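Local coordinates for PUA domain-containing protein (Archaeoglobus fulgidus DSM 4304, PDB 2Q07) that is of unknown function but, as the C-terminal part, with a PUA domain, of an archaeosine synthase family protein, probably takes part in tRNA modification and RNA binding, at residues A[16-21]-A[68-73]; A[23-28]-A[173-178]; A[181-186]-A[222-227]. All coordinates share one frame; numbering follows the deposited sequence.

Contact 1. Residues A[16-21]-A[68-73]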
ATOM      1  N   TYR A  16      -6.651  -0.944  11.177  1.00 26.90           N
ATOM      2  CA  TYR A  16      -6.747  -1.968  10.147  1.00 27.31           C
ATOM      3  C   TYR A  16      -5.600  -1.828   9.160  1.00 25.24           C
ATOM      4  O   TYR A  16      -4.952  -2.813   8.791  1.00 25.23           O
ATOM      5  CB  TYR A  16      -8.069  -1.845   9.388  1.00 26.82           C
ATOM      6  CG  TYR A  16      -8.163  -2.831   8.250  1.00 31.40           C
ATOM      7  CD1 TYR A  16      -8.165  -4.202   8.498  1.00 32.17           C
ATOM      8  CD2 TYR A  16      -8.222  -2.396   6.920  1.00 34.26           C
ATOM      9  CE1 TYR A  16      -8.225  -5.121   7.459  1.00 34.21           C
ATOM     10  CE2 TYR A  16      -8.282  -3.311   5.867  1.00 35.66           C
ATOM     11  CZ  TYR A  16      -8.283  -4.673   6.148  1.00 36.02           C
ATOM     12  OH  TYR A  16      -8.342  -5.592   5.126  1.00 36.91           O
ATOM     13  N   PHE A  17      -5.367  -0.593   8.730  1.00 24.32           N
ATOM     14  CA  PHE A  17      -4.302  -0.293   7.786  1.00 22.53           C
ATOM     15  C   PHE A  17      -2.967  -0.794   8.329  1.00 23.10           C
ATOM     16  O   PHE A  17      -2.225  -1.495   7.641  1.00 22.18           O
ATOM     17  CB  PHE A  17      -4.218   1.216   7.553  1.00 23.42           C
ATOM     18  CG  PHE A  17      -3.020   1.635   6.747  1.00 24.51           C
ATOM     19  CD1 PHE A  17      -2.938   1.332   5.386  1.00 24.95           C
ATOM     20  CD2 PHE A  17      -1.951   2.285   7.356  1.00 24.98           C
ATOM     21  CE1 PHE A  17      -1.806   1.666   4.650  1.00 23.59           C
ATOM     22  CE2 PHE A  17      -0.808   2.626   6.626  1.00 24.87           C
ATOM     23  CZ  PHE A  17      -0.736   2.315   5.272  1.00 21.65           C
ATOM     24  N   PHE A  18      -2.670  -0.417   9.570  1.00 22.24           N
ATOM     25  CA  PHE A  18      -1.430  -0.803  10.229  1.00 22.00           C
ATOM     26  C   PHE A  18      -1.208  -2.303  10.267  1.00 22.20           C
ATOM     27  O   PHE A  18      -0.140  -2.796   9.895  1.00 23.07           O
ATOM     28  CB  PHE A  18      -1.409  -0.268  11.660  1.00 21.12           C
ATOM     29  CG  PHE A  18      -0.849   1.117  11.780  1.00 19.60           C
ATOM     30  CD1 PHE A  18      -1.443   2.046  12.622  1.00 17.65           C
ATOM     31  CD2 PHE A  18       0.290   1.488  11.064  1.00 19.81           C
ATOM     32  CE1 PHE A  18      -0.919   3.327  12.756  1.00 18.61           C
ATOM     33  CE2 PHE A  18       0.823   2.767  11.192  1.00 19.40           C
ATOM     34  CZ  PHE A  18       0.215   3.689  12.042  1.00 17.49           C
ATOM     35  N   GLU A  19      -2.223  -3.027  10.713  1.00 21.95           N
ATOM     36  CA  GLU A  19      -2.123  -4.468  10.833  1.00 23.54           C
ATOM     37  C   GLU A  19      -2.034  -5.202   9.506  1.00 21.26           C
ATOM     38  O   GLU A  19      -1.257  -6.146   9.368  1.00 18.76           O
ATOM     39  CB  GLU A  19      -3.296  -4.996  11.666  1.00 28.78           C
ATOM     40  CG  GLU A  19      -3.147  -4.666  13.157  1.00 33.97           C
ATOM     41  CD  GLU A  19      -4.255  -5.245  14.023  1.00 38.67           C
ATOM     42  OE1 GLU A  19      -4.033  -5.385  15.247  1.00 41.23           O
ATOM     43  OE2 GLU A  19      -5.346  -5.549  13.492  1.00 41.50           O
ATOM     44  N   ARG A  20      -2.817  -4.763   8.528  1.00 19.50           N
ATOM     45  CA  ARG A  20      -2.816  -5.405   7.223  1.00 17.02           C
ATOM     46  C   ARG A  20      -1.539  -5.097   6.454  1.00 17.24           C
ATOM     47  O   ARG A  20      -0.982  -5.973   5.789  1.00 16.26           O
ATOM     48  CB  ARG A  20      -4.041  -4.967   6.421  1.00 18.26           C
ATOM     49  CG  ARG A  20      -4.137  -5.575   5.039  1.00 21.72           C
ATOM     50  CD  ARG A  20      -4.104  -7.083   5.091  1.00 23.12           C
ATOM     51  NE  ARG A  20      -4.297  -7.658   3.768  1.00 27.40           N
ATOM     52  CZ  ARG A  20      -4.360  -8.962   3.522  1.00 29.69           C
ATOM     53  NH1 ARG A  20      -4.241  -9.835   4.515  1.00 28.37           N
ATOM     54  NH2 ARG A  20      -4.552  -9.394   2.283  1.00 31.17           N
ATOM     55  N   ALA A  21      -1.076  -3.854   6.541  1.00 15.84           N
ATOM     56  CA  ALA A  21       0.144  -3.478   5.839  1.00 17.58           C
ATOM     57  C   ALA A  21       1.318  -4.239   6.439  1.00 15.52           C
ATOM     58  O   ALA A  21       2.209  -4.684   5.727  1.00 16.35           O
ATOM     59  CB  ALA A  21       0.372  -1.962   5.933  1.00 17.16           C
ATOM     60  N   PRO A  68      -0.951  10.164  12.532  1.00 29.43           N
ATOM     61  CA  PRO A  68      -0.519   8.996  13.305  1.00 29.73           C
ATOM     62  C   PRO A  68       0.081   7.883  12.451  1.00 29.63           C
ATOM     63  O   PRO A  68       0.577   6.889  12.979  1.00 29.34           O
ATOM     64  CB  PRO A  68      -1.810   8.513  13.973  1.00 31.10           C
ATOM     65  CG  PRO A  68      -2.893   9.510  13.540  1.00 32.35           C
ATOM     66  CD  PRO A  68      -2.392  10.095  12.268  1.00 29.85           C
ATOM     67  N   LEU A  69       0.048   8.058  11.136  1.00 27.77           N
ATOM     68  CA  LEU A  69       0.531   7.023  10.239  1.00 27.77           C
ATOM     69  C   LEU A  69       2.018   6.911   9.935  1.00 27.04           C
ATOM     70  O   LEU A  69       2.711   7.895   9.686  1.00 29.57           O
ATOM     71  CB  LEU A  69      -0.230   7.092   8.909  1.00 28.44           C
ATOM     72  CG  LEU A  69      -1.712   6.708   8.927  1.00 28.16           C
ATOM     73  CD1 LEU A  69      -2.287   6.879   7.534  1.00 32.11           C
ATOM     74  CD2 LEU A  69      -1.880   5.260   9.395  1.00 29.73           C
ATOM     75  N   VAL A  70       2.479   5.670   9.976  1.00 24.78           N
ATOM     76  CA  VAL A  70       3.835   5.292   9.638  1.00 21.42           C
ATOM     77  C   VAL A  70       3.550   4.581   8.320  1.00 20.01           C
ATOM     78  O   VAL A  70       2.739   3.655   8.289  1.00 21.50           O
ATOM     79  CB  VAL A  70       4.399   4.282  10.633  1.00 24.18           C
ATOM     80  CG1 VAL A  70       5.734   3.769  10.122  1.00 22.84           C
ATOM     81  CG2 VAL A  70       4.539   4.928  12.015  1.00 23.53           C
ATOM     82  N   VAL A  71       4.213   4.990   7.243  1.00 16.54           N
ATOM     83  CA  VAL A  71       3.921   4.415   5.935  1.00 18.07           C
ATOM     84  C   VAL A  71       5.051   3.885   5.059  1.00 16.50           C
ATOM     85  O   VAL A  71       5.873   4.650   4.573  1.00 16.03           O
ATOM     86  CB  VAL A  71       3.157   5.449   5.065  1.00 19.28           C
ATOM     87  CG1 VAL A  71       2.731   4.816   3.747  1.00 22.40           C
ATOM     88  CG2 VAL A  71       1.952   5.980   5.827  1.00 21.71           C
ATOM     89  N   PRO A  72       5.109   2.562   4.858  1.00 16.14           N
ATOM     90  CA  PRO A  72       6.165   2.041   3.998  1.00 15.76           C
ATOM     91  C   PRO A  72       5.832   2.613   2.615  1.00 16.63           C
ATOM     92  O   PRO A  72       4.658   2.698   2.236  1.00 16.73           O
ATOM     93  CB  PRO A  72       5.948   0.528   4.063  1.00 13.98           C
ATOM     94  CG  PRO A  72       5.454   0.337   5.478  1.00 16.01           C
ATOM     95  CD  PRO A  72       4.470   1.475   5.628  1.00 14.20           C
ATOM     96  N   ARG A  73       6.847   3.014   1.874  1.00 13.61           N
ATOM     97  CA  ARG A  73       6.631   3.585   0.552  1.00 17.10           C
ATOM     98  C   ARG A  73       5.686   2.756  -0.330  1.00 17.31           C
ATOM     99  O   ARG A  73       4.950   3.307  -1.150  1.00 15.13           O
ATOM    100  CB  ARG A  73       7.972   3.762  -0.153  1.00 17.66           C
ATOM    101  CG  ARG A  73       7.861   4.171  -1.619  1.00 19.57           C
ATOM    102  CD  ARG A  73       8.642   5.438  -1.882  1.00 21.86           C
ATOM    103  NE  ARG A  73       7.905   6.616  -1.452  1.00 25.64           N
ATOM    104  CZ  ARG A  73       8.461   7.761  -1.069  1.00 21.64           C
ATOM    105  NH1 ARG A  73       9.781   7.905  -1.048  1.00 23.13           N
ATOM    106  NH2 ARG A  73       7.680   8.770  -0.723  1.00 24.13           N
TER
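The ring of Phe18 carries the methyl CD2 of Leu69 over one face, 4.1 Å from the ring centroid in a CH-pi contact, and is stacked elsewhere with Trp103 of helix 94-111. Its rim abuts the backbone of 68-73: the carbonyl O of Pro68 lies in the ring plane, 3.4 Å from CZ, and the amide N of Val70 is at the same edge, 3.6 Å from CE2. The partial positive charge of the ring hydrogens would suit the Pro68 oxygen. The Phe17 ring meets the carbonyl O of Val70 at its edge, 4.1 Å from CE2, while Leu69 CD2 comes obliquely to within 3.6 Å of Phe17 CD2. That one methyl thus sits between the two neighbouring rings. Phe17 gets there with CG anti to the backbone N (chi1 172°), and Leu69 with CG anti to its carbonyl carbon (chi1 -69°). No hydrogen bond joins the segments. An alanine in place of Phe18 would remove the face under Leu69 CD2, the edge against Pro68 and Val70 and the stack with Trp103, and would probably loosen the helix against the strand. Helix 16-24 here packs beside 70-72, an outermost strand of the five-stranded mixed sheet, with helix 94-111 also touching Val70: layered alpha/beta packing within the DUF5591 region, which is probably related to the UDG-like proteins.

Contact 2. Residues A[23-28]-A[173-178]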
ATOM      1  N   GLU A  23       1.339  -7.239   7.775  1.00 25.38           N
ATOM      2  CA  GLU A  23       1.436  -8.638   7.371  1.00 26.64           C
ATOM      3  C   GLU A  23       1.749  -8.806   5.885  1.00 25.04           C
ATOM      4  O   GLU A  23       2.207  -9.865   5.464  1.00 25.85           O
ATOM      5  CB  GLU A  23       0.170  -9.425   7.765  1.00 29.05           C
ATOM      6  CG  GLU A  23      -1.128  -8.996   7.128  1.00 34.63           C
ATOM      7  CD  GLU A  23      -2.306  -9.868   7.577  1.00 39.50           C
ATOM      8  OE1 GLU A  23      -2.270 -11.097   7.341  1.00 41.05           O
ATOM      9  OE2 GLU A  23      -3.268  -9.329   8.169  1.00 40.36           O
ATOM     10  N   CYS A  24       1.540  -7.751   5.101  1.00 23.40           N
ATOM     11  CA  CYS A  24       1.804  -7.810   3.663  1.00 21.73           C
ATOM     12  C   CYS A  24       3.148  -7.190   3.269  1.00 19.04           C
ATOM     13  O   CYS A  24       3.572  -7.297   2.118  1.00 19.26           O
ATOM     14  CB  CYS A  24       0.679  -7.105   2.892  1.00 20.84           C
ATOM     15  SG  CYS A  24      -0.978  -7.787   3.207  1.00 25.80           S
ATOM     16  N   TYR A  25       3.810  -6.560   4.233  1.00 16.95           N
ATOM     17  CA  TYR A  25       5.085  -5.879   4.007  1.00 17.29           C
ATOM     18  C   TYR A  25       6.247  -6.802   3.654  1.00 17.87           C
ATOM     19  O   TYR A  25       6.653  -7.627   4.463  1.00 16.42           O
ATOM     20  CB  TYR A  25       5.434  -5.062   5.253  1.00 16.78           C
ATOM     21  CG  TYR A  25       6.609  -4.127   5.104  1.00 14.73           C
ATOM     22  CD1 TYR A  25       6.829  -3.428   3.913  1.00 15.37           C
ATOM     23  CD2 TYR A  25       7.480  -3.908   6.167  1.00 13.13           C
ATOM     24  CE1 TYR A  25       7.892  -2.531   3.789  1.00 15.77           C
ATOM     25  CE2 TYR A  25       8.541  -3.018   6.058  1.00 14.07           C
ATOM     26  CZ  TYR A  25       8.744  -2.333   4.870  1.00 16.64           C
ATOM     27  OH  TYR A  25       9.795  -1.452   4.762  1.00 16.85           O
ATOM     28  N   LYS A  26       6.781  -6.667   2.446  1.00 20.49           N
ATOM     29  CA  LYS A  26       7.917  -7.503   2.044  1.00 22.30           C
ATOM     30  C   LYS A  26       9.049  -6.688   1.426  1.00 22.19           C
ATOM     31  O   LYS A  26       9.007  -6.327   0.254  1.00 22.48           O
ATOM     32  CB  LYS A  26       7.464  -8.599   1.073  1.00 23.39           C
ATOM     33  CG  LYS A  26       6.283  -9.412   1.596  1.00 28.87           C
ATOM     34  CD  LYS A  26       5.980 -10.612   0.707  1.00 32.44           C
ATOM     35  CE  LYS A  26       4.657 -11.261   1.094  1.00 34.50           C
ATOM     36  NZ  LYS A  26       3.496 -10.322   0.897  1.00 36.24           N
ATOM     37  N   PRO A  27      10.082  -6.391   2.223  1.00 21.71           N
ATOM     38  CA  PRO A  27      11.252  -5.616   1.792  1.00 21.95           C
ATOM     39  C   PRO A  27      12.042  -6.284   0.667  1.00 21.66           C
ATOM     40  O   PRO A  27      11.926  -7.487   0.434  1.00 20.59           O
ATOM     41  CB  PRO A  27      12.083  -5.508   3.071  1.00 21.94           C
ATOM     42  CG  PRO A  27      11.051  -5.550   4.152  1.00 22.30           C
ATOM     43  CD  PRO A  27      10.136  -6.651   3.674  1.00 22.17           C
ATOM     44  N   PHE A  28      12.844  -5.488  -0.029  1.00 21.23           N
ATOM     45  CA  PHE A  28      13.689  -5.993  -1.102  1.00 20.27           C
ATOM     46  C   PHE A  28      15.142  -5.620  -0.796  1.00 21.86           C
ATOM     47  O   PHE A  28      16.053  -5.925  -1.570  1.00 19.53           O
ATOM     48  CB  PHE A  28      13.259  -5.392  -2.441  1.00 18.51           C
ATOM     49  CG  PHE A  28      13.320  -3.889  -2.482  1.00 19.12           C
ATOM     50  CD1 PHE A  28      14.533  -3.227  -2.693  1.00 18.99           C
ATOM     51  CD2 PHE A  28      12.166  -3.133  -2.318  1.00 14.24           C
ATOM     52  CE1 PHE A  28      14.590  -1.837  -2.743  1.00 18.13           C
ATOM     53  CE2 PHE A  28      12.210  -1.739  -2.366  1.00 16.47           C
ATOM     54  CZ  PHE A  28      13.422  -1.088  -2.580  1.00 16.95           C
ATOM     55  N   LEU A 173       2.732  -1.776  -6.751  1.00 16.42           N
ATOM     56  CA  LEU A 173       1.568  -2.436  -7.311  1.00 18.63           C
ATOM     57  C   LEU A 173       1.418  -3.829  -6.714  1.00 17.69           C
ATOM     58  O   LEU A 173       0.306  -4.246  -6.381  1.00 15.97           O
ATOM     59  CB  LEU A 173       1.682  -2.508  -8.842  1.00 19.08           C
ATOM     60  CG  LEU A 173       1.515  -1.200  -9.628  1.00 20.00           C
ATOM     61  CD1 LEU A 173       1.769  -1.463 -11.113  1.00 22.94           C
ATOM     62  CD2 LEU A 173       0.108  -0.636  -9.429  1.00 21.82           C
ATOM     63  N   GLU A 174       2.531  -4.546  -6.563  1.00 16.61           N
ATOM     64  CA  GLU A 174       2.480  -5.884  -5.983  1.00 16.42           C
ATOM     65  C   GLU A 174       1.974  -5.817  -4.544  1.00 16.69           C
ATOM     66  O   GLU A 174       1.198  -6.672  -4.118  1.00 14.02           O
ATOM     67  CB  GLU A 174       3.859  -6.556  -5.999  1.00 18.69           C
ATOM     68  CG  GLU A 174       4.439  -6.723  -7.392  1.00 23.39           C
ATOM     69  CD  GLU A 174       5.799  -7.397  -7.393  1.00 26.73           C
ATOM     70  OE1 GLU A 174       6.631  -7.084  -6.509  1.00 28.89           O
ATOM     71  OE2 GLU A 174       6.041  -8.235  -8.289  1.00 27.14           O
ATOM     72  N   HIS A 175       2.416  -4.804  -3.799  1.00 14.57           N
ATOM     73  CA  HIS A 175       1.997  -4.652  -2.408  1.00 15.60           C
ATOM     74  C   HIS A 175       0.531  -4.280  -2.274  1.00 15.61           C
ATOM     75  O   HIS A 175      -0.104  -4.636  -1.294  1.00 18.11           O
ATOM     76  CB  HIS A 175       2.853  -3.609  -1.670  1.00 15.46           C
ATOM     77  CG  HIS A 175       4.115  -4.167  -1.088  1.00 14.61           C
ATOM     78  ND1 HIS A 175       5.167  -4.594  -1.866  1.00 11.63           N
ATOM     79  CD2 HIS A 175       4.475  -4.407   0.196  1.00 13.54           C
ATOM     80  CE1 HIS A 175       6.120  -5.081  -1.088  1.00 13.84           C
ATOM     81  NE2 HIS A 175       5.723  -4.981   0.168  1.00 14.24           N
HETATM   82  N   MSE A 176      -0.010  -3.554  -3.248  1.00 18.59           N
HETATM   83  CA  MSE A 176      -1.418  -3.173  -3.174  1.00 19.56           C
HETATM   84  C   MSE A 176      -2.312  -4.383  -3.431  1.00 18.52           C
HETATM   85  O   MSE A 176      -3.365  -4.526  -2.813  1.00 20.77           O
HETATM   86  CB  MSE A 176      -1.716  -2.059  -4.170  1.00 21.53           C
HETATM   87  CG  MSE A 176      -0.906  -0.809  -3.887  1.00 26.59           C
HETATM   88 SE   MSE A 176      -1.381   0.659  -5.009  1.00 32.33          SE
HETATM   89  CE  MSE A 176      -0.135   0.412  -6.443  1.00 33.40           C
ATOM     90  N   LEU A 177      -1.882  -5.246  -4.345  1.00 15.49           N
ATOM     91  CA  LEU A 177      -2.612  -6.468  -4.666  1.00 17.96           C
ATOM     92  C   LEU A 177      -2.626  -7.367  -3.425  1.00 18.70           C
ATOM     93  O   LEU A 177      -3.655  -7.941  -3.049  1.00 19.20           O
ATOM     94  CB  LEU A 177      -1.917  -7.188  -5.825  1.00 14.71           C
ATOM     95  CG  LEU A 177      -2.264  -6.702  -7.229  1.00 16.61           C
ATOM     96  CD1 LEU A 177      -1.465  -7.496  -8.266  1.00 16.71           C
ATOM     97  CD2 LEU A 177      -3.771  -6.889  -7.457  1.00 14.57           C
ATOM     98  N   SER A 178      -1.463  -7.474  -2.791  1.00 18.89           N
ATOM     99  CA  SER A 178      -1.295  -8.271  -1.583  1.00 18.47           C
ATOM    100  C   SER A 178      -2.213  -7.723  -0.492  1.00 18.61           C
ATOM    101  O   SER A 178      -2.986  -8.457   0.117  1.00 16.14           O
ATOM    102  CB  SER A 178       0.168  -8.207  -1.137  1.00 17.53           C
ATOM    103  OG  SER A 178       0.424  -9.070  -0.048  1.00 17.83           O
TER
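A chi1 of -86° carries the His175 imidazole from helix 168-181 out to the chain leaving helix 16-24, while Ser178, with OG anti to its backbone N (chi1 -174°), meets the last turn of that helix. The contact is a helix-to-loop junction between the DUF5591 region and the pre-PUA region. Tyr25 is the first residue to leave helical geometry, so the amide of Lys26 turns to the histidine: Lys26 N donates to His175 NE2 at 3.0 Å, nearly straight at 166° and close to the ring plane. NE2 therefore acts as acceptor. At the other ring nitrogen, ND1 is hydrogen-bonded to the carbonyl O of Arg171, one turn back along the same helix, so both nitrogens are engaged and the ring's rotation is fixed. The pattern is consistent with a neutral imidazole protonated on ND1. Phe75 adds an edge-to-face contact with this ring. Beside it, Cys24 CB rests 3.5 Å from Ser178 OG. The Lys26 chain runs extended and bends only at chi4, and its NZ lies 3.4 Å from Ser178 OG. Lys26 NZ donates a hydrogen bond to Cys24 O at 3.3 Å, from above the carbonyl plane.

Contact 3. Residues A[181-186]-A[222-227]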
ATOM      1  N   PHE A 181      -6.085  -8.156  -1.808  1.00 17.81           N
ATOM      2  CA  PHE A 181      -6.538  -9.513  -2.110  1.00 16.14           C
ATOM      3  C   PHE A 181      -5.670 -10.650  -1.593  1.00 16.60           C
ATOM      4  O   PHE A 181      -6.048 -11.816  -1.717  1.00 19.59           O
ATOM      5  CB  PHE A 181      -6.685  -9.672  -3.629  1.00 16.75           C
ATOM      6  CG  PHE A 181      -7.444  -8.558  -4.283  1.00 16.89           C
ATOM      7  CD1 PHE A 181      -6.792  -7.661  -5.128  1.00 20.92           C
ATOM      8  CD2 PHE A 181      -8.804  -8.391  -4.046  1.00 20.86           C
ATOM      9  CE1 PHE A 181      -7.475  -6.617  -5.725  1.00 17.44           C
ATOM     10  CE2 PHE A 181      -9.506  -7.341  -4.641  1.00 21.18           C
ATOM     11  CZ  PHE A 181      -8.839  -6.453  -5.481  1.00 18.82           C
ATOM     12  N   GLY A 182      -4.508 -10.331  -1.029  1.00 15.17           N
ATOM     13  CA  GLY A 182      -3.650 -11.381  -0.523  1.00 12.20           C
ATOM     14  C   GLY A 182      -3.076 -12.227  -1.640  1.00 19.26           C
ATOM     15  O   GLY A 182      -2.844 -13.423  -1.459  1.00 21.58           O
ATOM     16  N   ILE A 183      -2.868 -11.619  -2.807  1.00 19.42           N
ATOM     17  CA  ILE A 183      -2.279 -12.326  -3.945  1.00 20.85           C
ATOM     18  C   ILE A 183      -1.283 -11.385  -4.616  1.00 22.24           C
ATOM     19  O   ILE A 183      -1.134 -10.227  -4.214  1.00 20.07           O
ATOM     20  CB  ILE A 183      -3.325 -12.720  -5.040  1.00 21.30           C
ATOM     21  CG1 ILE A 183      -3.726 -11.486  -5.859  1.00 23.70           C
ATOM     22  CG2 ILE A 183      -4.560 -13.359  -4.408  1.00 20.40           C
ATOM     23  CD1 ILE A 183      -4.744 -11.781  -6.959  1.00 24.59           C
ATOM     24  N   THR A 184      -0.609 -11.893  -5.641  1.00 23.71           N
ATOM     25  CA  THR A 184       0.320 -11.089  -6.409  1.00 26.24           C
ATOM     26  C   THR A 184       0.146 -11.460  -7.877  1.00 27.04           C
ATOM     27  O   THR A 184      -0.485 -12.466  -8.194  1.00 26.52           O
ATOM     28  CB  THR A 184       1.784 -11.314  -5.990  1.00 28.27           C
ATOM     29  OG1 THR A 184       2.593 -10.288  -6.583  1.00 31.95           O
ATOM     30  CG2 THR A 184       2.285 -12.683  -6.443  1.00 29.15           C
ATOM     31  N   TRP A 185       0.689 -10.643  -8.770  1.00 26.49           N
ATOM     32  CA  TRP A 185       0.571 -10.904 -10.195  1.00 28.00           C
ATOM     33  C   TRP A 185       1.704 -10.242 -10.954  1.00 28.55           C
ATOM     34  O   TRP A 185       2.283  -9.261 -10.491  1.00 30.99           O
ATOM     35  CB  TRP A 185      -0.760 -10.369 -10.734  1.00 29.29           C
ATOM     36  CG  TRP A 185      -1.783 -11.418 -11.035  1.00 31.43           C
ATOM     37  CD1 TRP A 185      -2.539 -12.120 -10.134  1.00 32.88           C
ATOM     38  CD2 TRP A 185      -2.189 -11.859 -12.328  1.00 31.87           C
ATOM     39  NE1 TRP A 185      -3.396 -12.970 -10.794  1.00 32.15           N
ATOM     40  CE2 TRP A 185      -3.203 -12.830 -12.142  1.00 33.04           C
ATOM     41  CE3 TRP A 185      -1.796 -11.531 -13.632  1.00 32.22           C
ATOM     42  CZ2 TRP A 185      -3.828 -13.472 -13.209  1.00 33.09           C
ATOM     43  CZ3 TRP A 185      -2.414 -12.167 -14.689  1.00 33.66           C
ATOM     44  CH2 TRP A 185      -3.423 -13.128 -14.472  1.00 36.59           C
ATOM     45  N   SER A 186       1.993 -10.772 -12.134  1.00 28.26           N
ATOM     46  CA  SER A 186       3.054 -10.243 -12.979  1.00 27.93           C
ATOM     47  C   SER A 186       2.463  -9.407 -14.113  1.00 26.99           C
ATOM     48  O   SER A 186       1.250  -9.418 -14.346  1.00 28.67           O
ATOM     49  CB  SER A 186       3.864 -11.394 -13.565  1.00 29.74           C
ATOM     50  OG  SER A 186       3.033 -12.219 -14.360  1.00 31.45           O
ATOM     51  N   ALA A 222      -9.945 -10.896 -11.500  1.00 14.91           N
ATOM     52  CA  ALA A 222     -11.265 -11.206 -10.957  1.00 17.76           C
ATOM     53  C   ALA A 222     -11.550 -12.692 -11.195  1.00 17.61           C
ATOM     54  O   ALA A 222     -12.126 -13.368 -10.338  1.00 19.70           O
ATOM     55  CB  ALA A 222     -12.337 -10.346 -11.653  1.00 13.61           C
ATOM     56  N   ALA A 223     -11.141 -13.181 -12.366  1.00 18.66           N
ATOM     57  CA  ALA A 223     -11.322 -14.582 -12.746  1.00 20.20           C
ATOM     58  C   ALA A 223     -10.540 -15.460 -11.782  1.00 20.77           C
ATOM     59  O   ALA A 223     -11.038 -16.483 -11.314  1.00 20.91           O
ATOM     60  CB  ALA A 223     -10.832 -14.812 -14.180  1.00 18.56           C
ATOM     61  N   TYR A 224      -9.315 -15.047 -11.478  1.00 20.53           N
ATOM     62  CA  TYR A 224      -8.480 -15.799 -10.557  1.00 22.18           C
ATOM     63  C   TYR A 224      -9.114 -15.829  -9.170  1.00 21.62           C
ATOM     64  O   TYR A 224      -9.195 -16.889  -8.551  1.00 22.38           O
ATOM     65  CB  TYR A 224      -7.084 -15.185 -10.468  1.00 22.59           C
ATOM     66  CG  TYR A 224      -6.190 -15.903  -9.487  1.00 23.61           C
ATOM     67  CD1 TYR A 224      -5.610 -17.132  -9.814  1.00 25.52           C
ATOM     68  CD2 TYR A 224      -5.939 -15.369  -8.225  1.00 23.34           C
ATOM     69  CE1 TYR A 224      -4.802 -17.811  -8.909  1.00 23.83           C
ATOM     70  CE2 TYR A 224      -5.129 -16.042  -7.308  1.00 23.12           C
ATOM     71  CZ  TYR A 224      -4.564 -17.259  -7.658  1.00 24.45           C
ATOM     72  OH  TYR A 224      -3.754 -17.920  -6.762  1.00 26.62           O
ATOM     73  N   LEU A 225      -9.560 -14.670  -8.683  1.00 20.70           N
ATOM     74  CA  LEU A 225     -10.194 -14.582  -7.362  1.00 19.91           C
ATOM     75  C   LEU A 225     -11.466 -15.441  -7.296  1.00 21.44           C
ATOM     76  O   LEU A 225     -11.758 -16.066  -6.272  1.00 21.90           O
ATOM     77  CB  LEU A 225     -10.544 -13.120  -7.021  1.00 19.78           C
ATOM     78  CG  LEU A 225      -9.402 -12.096  -6.887  1.00 19.36           C
ATOM     79  CD1 LEU A 225      -9.972 -10.687  -6.765  1.00 20.20           C
ATOM     80  CD2 LEU A 225      -8.560 -12.432  -5.676  1.00 18.87           C
ATOM     81  N   LEU A 226     -12.220 -15.460  -8.389  1.00 21.96           N
ATOM     82  CA  LEU A 226     -13.447 -16.245  -8.466  1.00 24.93           C
ATOM     83  C   LEU A 226     -13.094 -17.725  -8.339  1.00 26.24           C
ATOM     84  O   LEU A 226     -13.765 -18.471  -7.628  1.00 25.79           O
ATOM     85  CB  LEU A 226     -14.158 -15.985  -9.800  1.00 24.35           C
ATOM     86  CG  LEU A 226     -15.534 -16.626 -10.008  1.00 27.77           C
ATOM     87  CD1 LEU A 226     -16.468 -16.191  -8.892  1.00 25.10           C
ATOM     88  CD2 LEU A 226     -16.100 -16.219 -11.357  1.00 26.99           C
ATOM     89  N   GLU A 227     -12.034 -18.136  -9.028  1.00 27.76           N
ATOM     90  CA  GLU A 227     -11.559 -19.517  -8.992  1.00 30.36           C
ATOM     91  C   GLU A 227     -11.234 -19.947  -7.571  1.00 30.30           C
ATOM     92  O   GLU A 227     -11.726 -20.970  -7.086  1.00 31.21           O
ATOM     93  CB  GLU A 227     -10.284 -19.671  -9.823  1.00 33.23           C
ATOM     94  CG  GLU A 227     -10.478 -19.927 -11.296  1.00 36.82           C
ATOM     95  CD  GLU A 227      -9.159 -19.885 -12.047  1.00 38.41           C
ATOM     96  OE1 GLU A 227      -8.210 -20.583 -11.624  1.00 37.38           O
ATOM     97  OE2 GLU A 227      -9.071 -19.151 -13.055  1.00 41.18           O
TER
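Leu225, with CG anti to its carbonyl carbon, splits its two methyls between neighbours. CD1 stands over one face of the Phe181 ring, 4.1 Å from its centroid and offset toward the rim, a CH-pi contact closest at Phe181 CD2. CD2 reaches Phe181 CB at 3.9 Å and Ile183 CD1 at 4.1 Å. Phe181 and Leu225 cross at about a right angle. Ile183 holds CG1 in the crowded position between backbone N and carbonyl carbon (chi1 76°), then runs extended so that CD1 meets Tyr224 CD2 tip to tip at 4.0 Å; its CG2 lies in the plane of the tyrosine ring, at the edge by CE2. The segments belong to the pre-PUA region, where the chain leaving helix 168-181 at Gly182, with positive phi, runs toward strand 188-190 and packs against helix 219-227. Val263, from the sheet of the PUA region, also touches Leu225. Trp185 sits at an unusual chi1 of -106°, which turns the edge of its indole to the face of Tyr224 in a T-shaped pair. The planes stand at 78°, with the five-membered ring centroid 5.8 Å from that of the tyrosine, and Trp185 NE1 is the nearest indole atom, 4.3 Å from Tyr224 CG.

How the contacts relate
From the N terminus, helix 16-24 enters contact 1, which closes the loop through strands 31-36 and 61-65 when 68-73 returns to it. Segment 23-28, at the end of the same helix, waits until 173-178 arrives, so contacts 1 and 2 cross along the chain: 23-28 lies within the first loop, 173-178 beyond it. Contact 2 spans 144 intervening residues and joins the DUF5591 region to the pre-PUA region. Contact 3 follows in series, closing the excursion through the four-stranded antiparallel sheet onto helix 219-227. Pro72 packs on Tyr25 between contacts 1 and 2, and Leu177 on Ile183 between contacts 2 and 3.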